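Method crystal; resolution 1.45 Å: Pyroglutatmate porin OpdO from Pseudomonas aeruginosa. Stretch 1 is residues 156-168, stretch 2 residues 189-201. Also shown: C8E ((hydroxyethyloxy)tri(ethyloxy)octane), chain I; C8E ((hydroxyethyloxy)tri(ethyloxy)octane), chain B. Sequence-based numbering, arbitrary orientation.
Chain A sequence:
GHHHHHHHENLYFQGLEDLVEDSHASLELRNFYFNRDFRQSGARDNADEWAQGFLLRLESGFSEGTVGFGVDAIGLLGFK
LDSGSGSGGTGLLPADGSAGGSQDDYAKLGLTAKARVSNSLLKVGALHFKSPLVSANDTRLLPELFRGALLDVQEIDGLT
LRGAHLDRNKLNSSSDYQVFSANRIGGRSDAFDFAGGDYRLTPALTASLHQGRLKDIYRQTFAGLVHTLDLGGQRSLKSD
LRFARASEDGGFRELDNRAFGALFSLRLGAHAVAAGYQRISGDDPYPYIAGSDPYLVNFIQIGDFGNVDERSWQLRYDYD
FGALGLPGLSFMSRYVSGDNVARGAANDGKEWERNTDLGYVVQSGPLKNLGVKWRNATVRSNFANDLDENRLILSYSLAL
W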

ATOM      1  N   ILE A 156       0.944 -23.602   8.840  1.00 25.69           N
ATOM      2  CA  ILE A 156       1.152 -24.636   7.836  1.00 25.19           C
ATOM      3  C   ILE A 156       2.322 -24.237   6.945  1.00 24.34           C
ATOM      4  O   ILE A 156       2.408 -23.076   6.524  1.00 25.31           O
ATOM      5  N   ASP A 157       3.219 -25.183   6.678  1.00 26.86           N
ATOM      6  CA  ASP A 157       4.436 -24.903   5.922  1.00 29.32           C
ATOM      7  C   ASP A 157       4.131 -24.269   4.563  1.00 25.88           C
ATOM      8  O   ASP A 157       3.387 -24.836   3.752  1.00 31.02           O
ATOM      9  N   GLY A 158       4.718 -23.103   4.324  1.00 26.20           N
ATOM     10  CA  GLY A 158       4.564 -22.400   3.060  1.00 26.77           C
ATOM     11  C   GLY A 158       3.226 -21.714   2.862  1.00 26.93           C
ATOM     12  O   GLY A 158       2.972 -21.144   1.796  1.00 25.19           O
ATOM     13  N   LEU A 159       2.375 -21.738   3.881  1.00 19.84           N
ATOM     14  CA  LEU A 159       1.029 -21.188   3.762  1.00 18.47           C
ATOM     15  C   LEU A 159       0.776 -20.067   4.755  1.00 21.01           C
ATOM     16  O   LEU A 159       0.943 -20.248   5.971  1.00 22.15           O
ATOM     17  N   THR A 160       0.394 -18.906   4.234  1.00 17.78           N
ATOM     18  CA  THR A 160      -0.051 -17.796   5.051  1.00 17.29           C
ATOM     19  C   THR A 160      -1.536 -17.597   4.841  1.00 18.49           C
ATOM     20  O   THR A 160      -1.986 -17.454   3.701  1.00 18.72           O
ATOM     21  N   LEU A 161      -2.303 -17.626   5.922  1.00 15.72           N
ATOM     22  CA  LEU A 161      -3.724 -17.338   5.866  1.00 14.57           C
ATOM     23  C   LEU A 161      -3.981 -16.034   6.589  1.00 14.73           C
ATOM     24  O   LEU A 161      -3.470 -15.823   7.689  1.00 16.41           O
ATOM     25  N   ARG A 162      -4.722 -15.136   5.956  1.00 14.45           N
ATOM     26  CA  ARG A 162      -5.049 -13.860   6.584  1.00 14.63           C
ATOM     27  C   ARG A 162      -6.526 -13.584   6.468  1.00 14.84           C
ATOM     28  O   ARG A 162      -7.196 -14.048   5.539  1.00 15.09           O
ATOM     29  N   GLY A 163      -7.049 -12.828   7.415  1.00 16.43           N
ATOM     30  CA  GLY A 163      -8.418 -12.372   7.314  1.00 19.94           C
ATOM     31  C   GLY A 163      -8.576 -11.100   8.109  1.00 16.75           C
ATOM     32  O   GLY A 163      -7.825 -10.854   9.055  1.00 17.15           O
ATOM     33  N   ALA A 164      -9.547 -10.282   7.728  1.00 15.42           N
ATOM     34  CA  ALA A 164      -9.803  -9.059   8.464  1.00 14.43           C
ATOM     35  C   ALA A 164     -11.268  -8.684   8.414  1.00 13.72           C
ATOM     36  O   ALA A 164     -11.984  -9.001   7.442  1.00 14.48           O
ATOM     37  N   HIS A 165     -11.701  -8.013   9.475  1.00 16.16           N
ATOM     38  CA  HIS A 165     -12.954  -7.282   9.502  1.00 14.55           C
ATOM     39  C   HIS A 165     -12.617  -5.837   9.830  1.00 15.61           C
ATOM     40  O   HIS A 165     -12.099  -5.557  10.912  1.00 15.29           O
ATOM     41  N   LEU A 166     -12.900  -4.934   8.888  1.00 15.25           N
ATOM     42  CA  LEU A 166     -12.602  -3.515   9.058  1.00 13.80           C
ATOM     43  C   LEU A 166     -13.904  -2.753   9.091  1.00 14.65           C
ATOM     44  O   LEU A 166     -14.838  -3.086   8.346  1.00 15.33           O
ATOM     45  N   ASP A 167     -13.993  -1.726   9.926  1.00 14.87           N
ATOM     46  CA  ASP A 167     -15.210  -0.933   9.916  1.00 16.50           C
ATOM     47  C   ASP A 167     -15.023   0.571   9.772  1.00 17.05           C
ATOM     48  O   ASP A 167     -16.003   1.305   9.734  1.00 18.74           O
ATOM     49  N   ARG A 168     -13.775   1.021   9.681  1.00 15.08           N
ATOM     50  CA  ARG A 168     -13.498   2.444   9.461  1.00 17.10           C
ATOM     51  C   ARG A 168     -12.239   2.639   8.648  1.00 15.58           C
ATOM     52  O   ARG A 168     -11.331   1.801   8.680  1.00 14.22           O
ATOM     53  N   SER A 189     -20.299   2.218   3.024  1.00 16.84           N
ATOM     54  CA  SER A 189     -20.185   0.899   3.640  1.00 18.46           C
ATOM     55  C   SER A 189     -19.538   1.005   5.005  1.00 19.72           C
ATOM     56  O   SER A 189     -18.598   1.774   5.181  1.00 19.55           O
ATOM     57  N   ASP A 190     -20.030   0.236   5.971  1.00 19.57           N
ATOM     58  CA  ASP A 190     -19.375   0.214   7.272  1.00 20.35           C
ATOM     59  C   ASP A 190     -18.693  -1.120   7.569  1.00 19.19           C
ATOM     60  O   ASP A 190     -18.410  -1.435   8.726  1.00 20.00           O
ATOM     61  N   ALA A 191     -18.416  -1.896   6.524  1.00 16.71           N
ATOM     62  CA  ALA A 191     -17.753  -3.175   6.737  1.00 18.46           C
ATOM     63  C   ALA A 191     -16.966  -3.649   5.531  1.00 17.13           C
ATOM     64  O   ALA A 191     -17.500  -3.764   4.430  1.00 17.77           O
ATOM     65  N   PHE A 192     -15.684  -3.910   5.738  1.00 15.20           N
ATOM     66  CA  PHE A 192     -14.901  -4.643   4.763  1.00 13.66           C
ATOM     67  C   PHE A 192     -14.397  -5.920   5.392  1.00 14.98           C
ATOM     68  O   PHE A 192     -13.747  -5.893   6.444  1.00 15.38           O
ATOM     69  N   ASP A 193     -14.719  -7.046   4.766  1.00 14.67           N
ATOM     70  CA  ASP A 193     -14.314  -8.341   5.261  1.00 13.47           C
ATOM     71  C   ASP A 193     -13.559  -9.078   4.172  1.00 15.90           C
ATOM     72  O   ASP A 193     -13.967  -9.063   3.011  1.00 15.84           O
ATOM     73  N   PHE A 194     -12.467  -9.745   4.526  1.00 15.63           N
ATOM     74  CA  PHE A 194     -11.798 -10.607   3.554  1.00 13.63           C
ATOM     75  C   PHE A 194     -11.098 -11.754   4.258  1.00 15.16           C
ATOM     76  O   PHE A 194     -10.812 -11.706   5.459  1.00 15.29           O
ATOM     77  N   ALA A 195     -10.847 -12.807   3.499  1.00 14.05           N
ATOM     78  CA  ALA A 195      -9.937 -13.853   3.916  1.00 14.78           C
ATOM     79  C   ALA A 195      -9.154 -14.269   2.695  1.00 13.92           C
ATOM     80  O   ALA A 195      -9.641 -14.166   1.558  1.00 15.17           O
ATOM     81  N   GLY A 196      -7.941 -14.750   2.905  1.00 14.45           N
ATOM     82  CA  GLY A 196      -7.115 -15.126   1.773  1.00 15.17           C
ATOM     83  C   GLY A 196      -5.939 -15.982   2.179  1.00 14.82           C
ATOM     84  O   GLY A 196      -5.497 -15.974   3.342  1.00 16.49           O
ATOM     85  N   GLY A 197      -5.429 -16.727   1.211  1.00 14.59           N
ATOM     86  CA  GLY A 197      -4.271 -17.568   1.420  1.00 15.08           C
ATOM     87  C   GLY A 197      -3.199 -17.288   0.398  1.00 13.79           C
ATOM     88  O   GLY A 197      -3.504 -17.039  -0.781  1.00 14.80           O
ATOM     89  N   ASP A 198      -1.945 -17.349   0.843  1.00 15.14           N
ATOM     90  CA  ASP A 198      -0.793 -17.262  -0.042  1.00 15.07           C
ATOM     91  C   ASP A 198       0.004 -18.533   0.210  1.00 16.64           C
ATOM     92  O   ASP A 198       0.467 -18.779   1.332  1.00 17.62           O
ATOM     93  N   TYR A 199       0.119 -19.364  -0.824  1.00 15.25           N
ATOM     94  CA  TYR A 199       0.655 -20.702  -0.672  1.00 16.05           C
ATOM     95  C   TYR A 199       1.868 -20.935  -1.558  1.00 17.50           C
ATOM     96  O   TYR A 199       1.777 -20.831  -2.788  1.00 16.99           O
ATOM     97  N   ARG A 200       2.999 -21.253  -0.935  1.00 19.09           N
ATOM     98  CA  ARG A 200       4.196 -21.596  -1.688  1.00 18.43           C
ATOM     99  C   ARG A 200       4.099 -23.037  -2.192  1.00 19.03           C
ATOM    100  O   ARG A 200       4.370 -23.987  -1.455  1.00 23.85           O
ATOM    101  N   LEU A 201       3.665 -23.183  -3.442  1.00 20.52           N
ATOM    102  CA  LEU A 201       3.537 -24.504  -4.074  1.00 20.43           C
ATOM    103  C   LEU A 201       4.898 -25.160  -4.209  1.00 24.60           C
ATOM    104  O   LEU A 201       5.025 -26.379  -4.101  1.00 27.63           O
TER

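Side-chain packing between two antiparallel strands of the porin OpdO, 159-168 and 192-200. Because the strands lie side by side in one sheet, side chains meet over its two faces. Phe194, Arg162 and Asp198 cover the most surface, all on the face that also carries Thr160, Ala164, Leu166 and Phe192. Phe194 (chi1 88°, p) turns its ring back over the neighbouring strand: Ala164 N and Gly163 C lie over one ring face, and CE2 reaches Ala164 CB at 3.5 Å. The side chain of Arg162 (m, t, m) reaches Asp198 (m), whose carboxylate leans to meet it; Arg162 NH2 and Asp198 OD2 form a salt bridge at 3.0 Å, with the oxygen at the guanidinium edge. Water 3 reinforces this pair, accepting from Arg162 NE (2.9 Å from the water O). Water 2 joins Thr160 OG1 (m) to the backbone Asp198 O, at 3.1 and 2.9 Å from its own O. Farther along, Leu166 CD1 approaches Phe192 CD1 (chi1 t) at 4.1 Å. On the other face, His165 (t) donates from ND1 to Asp193 OD1 (2.6 Å), and Leu159 CD1 packs on Tyr199 CB (3.8 Å). Gly197 leaves room there for detergent: C8E (chain B) C11 lies 3.5 Å from Gly197 CA, where a CB would clash. The chain I C8E passes Asp193 CB, 3.8 Å from its C14.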

ATOM      1  CB  ILE A 156      -0.126 -24.826   6.988  1.00 30.42           C
ATOM      2  CG1 ILE A 156      -1.263 -25.337   7.879  1.00 38.53           C
ATOM      3  CG2 ILE A 156       0.127 -25.779   5.820  1.00 26.89           C
ATOM      4  CD1 ILE A 156      -2.585 -25.503   7.167  1.00 47.72           C
ATOM      5  CB  ASP A 157       5.276 -26.171   5.743  1.00 30.74           C
ATOM      6  CG  ASP A 157       5.862 -26.674   7.048  1.00 45.46           C
ATOM      7  OD1 ASP A 157       5.842 -25.919   8.046  1.00 43.49           O
ATOM      8  OD2 ASP A 157       6.357 -27.822   7.069  1.00 46.31           O
ATOM      9  CB  LEU A 159      -0.020 -22.286   3.953  1.00 20.65           C
ATOM     10  CG  LEU A 159      -1.478 -21.817   3.893  1.00 21.49           C
ATOM     11  CD1 LEU A 159      -1.863 -21.359   2.476  1.00 21.08           C
ATOM     12  CD2 LEU A 159      -2.406 -22.927   4.349  1.00 23.05           C
ATOM     13  CB  THR A 160       0.683 -16.509   4.671  1.00 20.52           C
ATOM     14  OG1 THR A 160       2.086 -16.706   4.871  1.00 21.70           O
ATOM     15  CG2 THR A 160       0.209 -15.327   5.521  1.00 19.80           C
ATOM     16  CB  LEU A 161      -4.530 -18.461   6.517  1.00 18.19           C
ATOM     17  CG  LEU A 161      -4.403 -19.846   5.897  1.00 19.34           C
ATOM     18  CD1 LEU A 161      -5.059 -20.878   6.808  1.00 21.63           C
ATOM     19  CD2 LEU A 161      -5.042 -19.849   4.523  1.00 19.81           C
ATOM     20  CB  ARG A 162      -4.265 -12.718   5.951  1.00 16.52           C
ATOM     21  CG  ARG A 162      -2.798 -12.671   6.377  1.00 16.07           C
ATOM     22  CD  ARG A 162      -2.060 -11.557   5.644  1.00 17.65           C
ATOM     23  NE  ARG A 162      -2.000 -11.833   4.211  1.00 16.81           N
ATOM     24  CZ  ARG A 162      -1.675 -10.932   3.286  1.00 18.17           C
ATOM     25  NH1 ARG A 162      -1.409  -9.680   3.657  1.00 16.28           N
ATOM     26  NH2 ARG A 162      -1.626 -11.287   1.997  1.00 17.41           N
ATOM     27  CB  ALA A 164      -8.950  -7.913   7.914  1.00 17.39           C
ATOM     28  CB  HIS A 165     -13.898  -7.841  10.560  1.00 15.84           C
ATOM     29  CG  HIS A 165     -15.104  -6.985  10.778  1.00 16.94           C
ATOM     30  ND1 HIS A 165     -16.158  -6.950   9.891  1.00 19.42           N
ATOM     31  CD2 HIS A 165     -15.411  -6.110  11.764  1.00 20.77           C
ATOM     32  CE1 HIS A 165     -17.068  -6.099  10.329  1.00 20.84           C
ATOM     33  NE2 HIS A 165     -16.640  -5.574  11.463  1.00 23.50           N
ATOM     34  CB  LEU A 166     -11.768  -2.985   7.893  1.00 14.45           C
ATOM     35  CG  LEU A 166     -10.554  -3.804   7.452  1.00 13.50           C
ATOM     36  CD1 LEU A 166      -9.871  -3.167   6.242  1.00 15.05           C
ATOM     37  CD2 LEU A 166      -9.572  -4.002   8.614  1.00 15.35           C
ATOM     38  CB  ASP A 167     -16.149  -1.293  11.073  1.00 17.37           C
ATOM     39  CG  ASP A 167     -15.620  -0.879  12.421  1.00 18.15           C
ATOM     40  OD1 ASP A 167     -14.537  -0.253  12.487  1.00 17.55           O
ATOM     41  OD2 ASP A 167     -16.327  -1.163  13.420  1.00 20.79           O
ATOM     42  CB  ARG A 168     -13.289   3.199  10.778  1.00 17.50           C
ATOM     43  CG  ARG A 168     -14.413   3.078  11.798  1.00 19.43           C
ATOM     44  CD  ARG A 168     -15.588   3.971  11.466  1.00 24.44           C
ATOM     45  NE  ARG A 168     -16.532   4.007  12.578  1.00 29.23           N
ATOM     46  CZ  ARG A 168     -17.547   3.162  12.727  1.00 33.49           C
ATOM     47  NH1 ARG A 168     -17.764   2.211  11.827  1.00 28.37           N
ATOM     48  NH2 ARG A 168     -18.352   3.272  13.779  1.00 34.89           N
ATOM     49  CB  SER A 189     -19.345  -0.032   2.761  1.00 16.79           C
ATOM     50  OG  SER A 189     -19.141  -1.275   3.415  1.00 17.66           O
ATOM     51  CB  ASP A 190     -20.328   0.617   8.406  1.00 27.48           C
ATOM     52  CG  ASP A 190     -21.527  -0.296   8.515  1.00 32.99           C
ATOM     53  OD1 ASP A 190     -21.521  -1.372   7.886  1.00 32.49           O
ATOM     54  OD2 ASP A 190     -22.476   0.065   9.245  1.00 49.43           O
ATOM     55  CB  ALA A 191     -18.757  -4.248   7.170  1.00 19.60           C
ATOM     56  CB  PHE A 192     -13.718  -3.846   4.212  1.00 14.08           C
ATOM     57  CG  PHE A 192     -13.013  -4.564   3.101  1.00 12.66           C
ATOM     58  CD1 PHE A 192     -11.871  -5.321   3.342  1.00 14.55           C
ATOM     59  CD2 PHE A 192     -13.549  -4.555   1.827  1.00 13.92           C
ATOM     60  CE1 PHE A 192     -11.257  -6.023   2.317  1.00 14.21           C
ATOM     61  CE2 PHE A 192     -12.945  -5.252   0.794  1.00 14.27           C
ATOM     62  CZ  PHE A 192     -11.788  -5.987   1.045  1.00 13.82           C
ATOM     63  CB  ASP A 193     -15.543  -9.161   5.655  1.00 15.42           C
ATOM     64  CG  ASP A 193     -16.287  -8.553   6.820  1.00 21.40           C
ATOM     65  OD1 ASP A 193     -15.787  -8.662   7.952  1.00 25.10           O
ATOM     66  OD2 ASP A 193     -17.375  -7.975   6.611  1.00 27.07           O
ATOM     67  CB  PHE A 194     -10.789  -9.833   2.701  1.00 13.51           C
ATOM     68  CG  PHE A 194      -9.396  -9.757   3.310  1.00 13.97           C
ATOM     69  CD1 PHE A 194      -8.439 -10.714   2.996  1.00 14.33           C
ATOM     70  CD2 PHE A 194      -9.051  -8.737   4.189  1.00 14.88           C
ATOM     71  CE1 PHE A 194      -7.161 -10.666   3.546  1.00 14.00           C
ATOM     72  CE2 PHE A 194      -7.768  -8.686   4.750  1.00 15.94           C
ATOM     73  CZ  PHE A 194      -6.821  -9.656   4.426  1.00 14.58           C
ATOM     74  CB  ALA A 195     -10.686 -15.037   4.520  1.00 17.16           C
ATOM     75  CB  ASP A 198       0.042 -16.024   0.283  1.00 15.84           C
ATOM     76  CG  ASP A 198      -0.787 -14.759   0.300  1.00 14.92           C
ATOM     77  OD1 ASP A 198      -1.369 -14.410  -0.749  1.00 15.81           O
ATOM     78  OD2 ASP A 198      -0.832 -14.102   1.371  1.00 18.81           O
ATOM     79  CB  TYR A 199      -0.426 -21.755  -0.967  1.00 18.32           C
ATOM     80  CG  TYR A 199       0.105 -23.158  -0.784  1.00 23.20           C
ATOM     81  CD1 TYR A 199       0.813 -23.493   0.357  1.00 21.62           C
ATOM     82  CD2 TYR A 199      -0.067 -24.135  -1.754  1.00 27.89           C
ATOM     83  CE1 TYR A 199       1.329 -24.760   0.543  1.00 29.45           C
ATOM     84  CE2 TYR A 199       0.451 -25.420  -1.575  1.00 31.30           C
ATOM     85  CZ  TYR A 199       1.147 -25.719  -0.421  1.00 35.45           C
ATOM     86  OH  TYR A 199       1.674 -26.982  -0.215  1.00 33.81           O
ATOM     87  CB  ARG A 200       5.444 -21.364  -0.829  1.00 19.95           C
ATOM     88  CG  ARG A 200       5.503 -19.935  -0.287  1.00 19.64           C
ATOM     89  CD  ARG A 200       6.782 -19.676   0.477  1.00 26.67           C
ATOM     90  NE  ARG A 200       7.936 -19.702  -0.414  1.00 25.11           N
ATOM     91  CZ  ARG A 200       9.193 -19.582  -0.004  1.00 30.77           C
ATOM     92  NH1 ARG A 200       9.454 -19.441   1.291  1.00 32.98           N
ATOM     93  NH2 ARG A 200      10.181 -19.612  -0.885  1.00 29.00           N
ATOM     94  CB  LEU A 201       2.905 -24.362  -5.458  1.00 21.52           C
ATOM     95  CG  LEU A 201       1.587 -23.594  -5.564  1.00 24.82           C
ATOM     96  CD1 LEU A 201       1.083 -23.615  -6.997  1.00 30.23           C
ATOM     97  CD2 LEU A 201       0.559 -24.201  -4.637  1.00 30.85           C
TER
HETATM   98  C4  C8E I 392     -16.350 -12.070  -5.308  1.00 29.40           C
HETATM   99  C5  C8E I 392     -16.843 -12.710  -4.014  1.00 43.80           C
HETATM  100  C6  C8E I 392     -16.224 -11.996  -2.818  1.00 21.66           C
HETATM  101  C7  C8E I 392     -17.192 -11.882  -1.653  1.00 35.82           C
HETATM  102  C8  C8E I 392     -17.388 -13.192  -0.903  1.00 50.52           C
HETATM  103  O9  C8E I 392     -17.554 -12.918   0.475  1.00 70.81           O
HETATM  104  C10 C8E I 392     -16.399 -12.373   1.078  1.00 55.78           C
HETATM  105  C11 C8E I 392     -16.082 -13.293   2.249  1.00 61.22           C
HETATM  106  O12 C8E I 392     -14.896 -12.967   2.931  1.00 51.80           O
HETATM  107  C13 C8E I 392     -14.937 -13.526   4.226  1.00 57.83           C
HETATM  108  C14 C8E I 392     -14.188 -12.667   5.237  1.00 58.24           C
HETATM  109  O15 C8E I 392     -14.017 -13.416   6.420  1.00 71.47           O
HETATM  110  C16 C8E I 392     -13.990 -12.629   7.589  1.00 49.42           C
HETATM  111  C17 C8E I 392     -12.551 -12.564   8.109  1.00 53.02           C
HETATM  112  O18 C8E I 392     -12.484 -11.935   9.370  1.00 65.04           O
HETATM  113  C19 C8E I 392     -11.727 -12.667  10.312  1.00 61.07           C
HETATM  114  C20 C8E I 392     -10.650 -11.769  10.916  1.00 47.38           C
HETATM  115  O21 C8E I 392     -10.934 -11.536  12.279  1.00 58.41           O
HETATM  116  C3  C8E B 385     -13.840 -15.895   2.019  1.00 49.62           C
HETATM  117  C4  C8E B 385     -13.062 -17.199   2.152  1.00 49.67           C
HETATM  118  C5  C8E B 385     -11.966 -17.301   1.099  1.00 48.73           C
HETATM  119  C6  C8E B 385     -11.007 -18.438   1.424  1.00 48.77           C
HETATM  120  C7  C8E B 385      -9.572 -18.035   1.125  1.00 48.61           C
HETATM  121  C8  C8E B 385      -8.951 -18.909   0.045  1.00 47.71           C
HETATM  122  O9  C8E B 385      -7.901 -19.659   0.612  1.00 48.01           O
HETATM  123  C10 C8E B 385      -7.289 -20.511  -0.330  1.00 48.08           C
HETATM  124  C11 C8E B 385      -5.840 -20.052  -0.463  1.00 48.87           C
HETATM  125  O12 C8E B 385      -5.004 -21.092  -0.921  1.00 48.25           O
HETATM  126  C13 C8E B 385      -3.900 -20.584  -1.638  1.00 46.26           C
HETATM  127  C14 C8E B 385      -3.777 -21.275  -2.988  1.00 45.77           C
HETATM  128  O15 C8E B 385      -4.479 -20.500  -3.927  1.00 44.57           O
HETATM  129  C16 C8E B 385      -5.080 -21.255  -4.951  1.00 45.81           C
HETATM  130  C17 C8E B 385      -5.232 -20.323  -6.146  1.00 46.63           C
HETATM  131  O18 C8E B 385      -4.182 -20.501  -7.068  1.00 46.66           O
HETATM  132  C19 C8E B 385      -4.498 -19.890  -8.299  1.00 49.95           C
HETATM  133  C20 C8E B 385      -3.237 -19.433  -9.019  1.00 51.12           C
HETATM  134  O21 C8E B 385      -3.531 -19.331 -10.395  1.00 50.95           O
HETATM  135  O   HOH W   1       2.403 -27.116   2.997  1.00 33.71           O
HETATM  136  O   HOH W   2       3.121 -17.974   2.249  1.00 22.50           O
HETATM  137  O   HOH W   3      -2.861 -14.396   3.220  1.00 18.81           O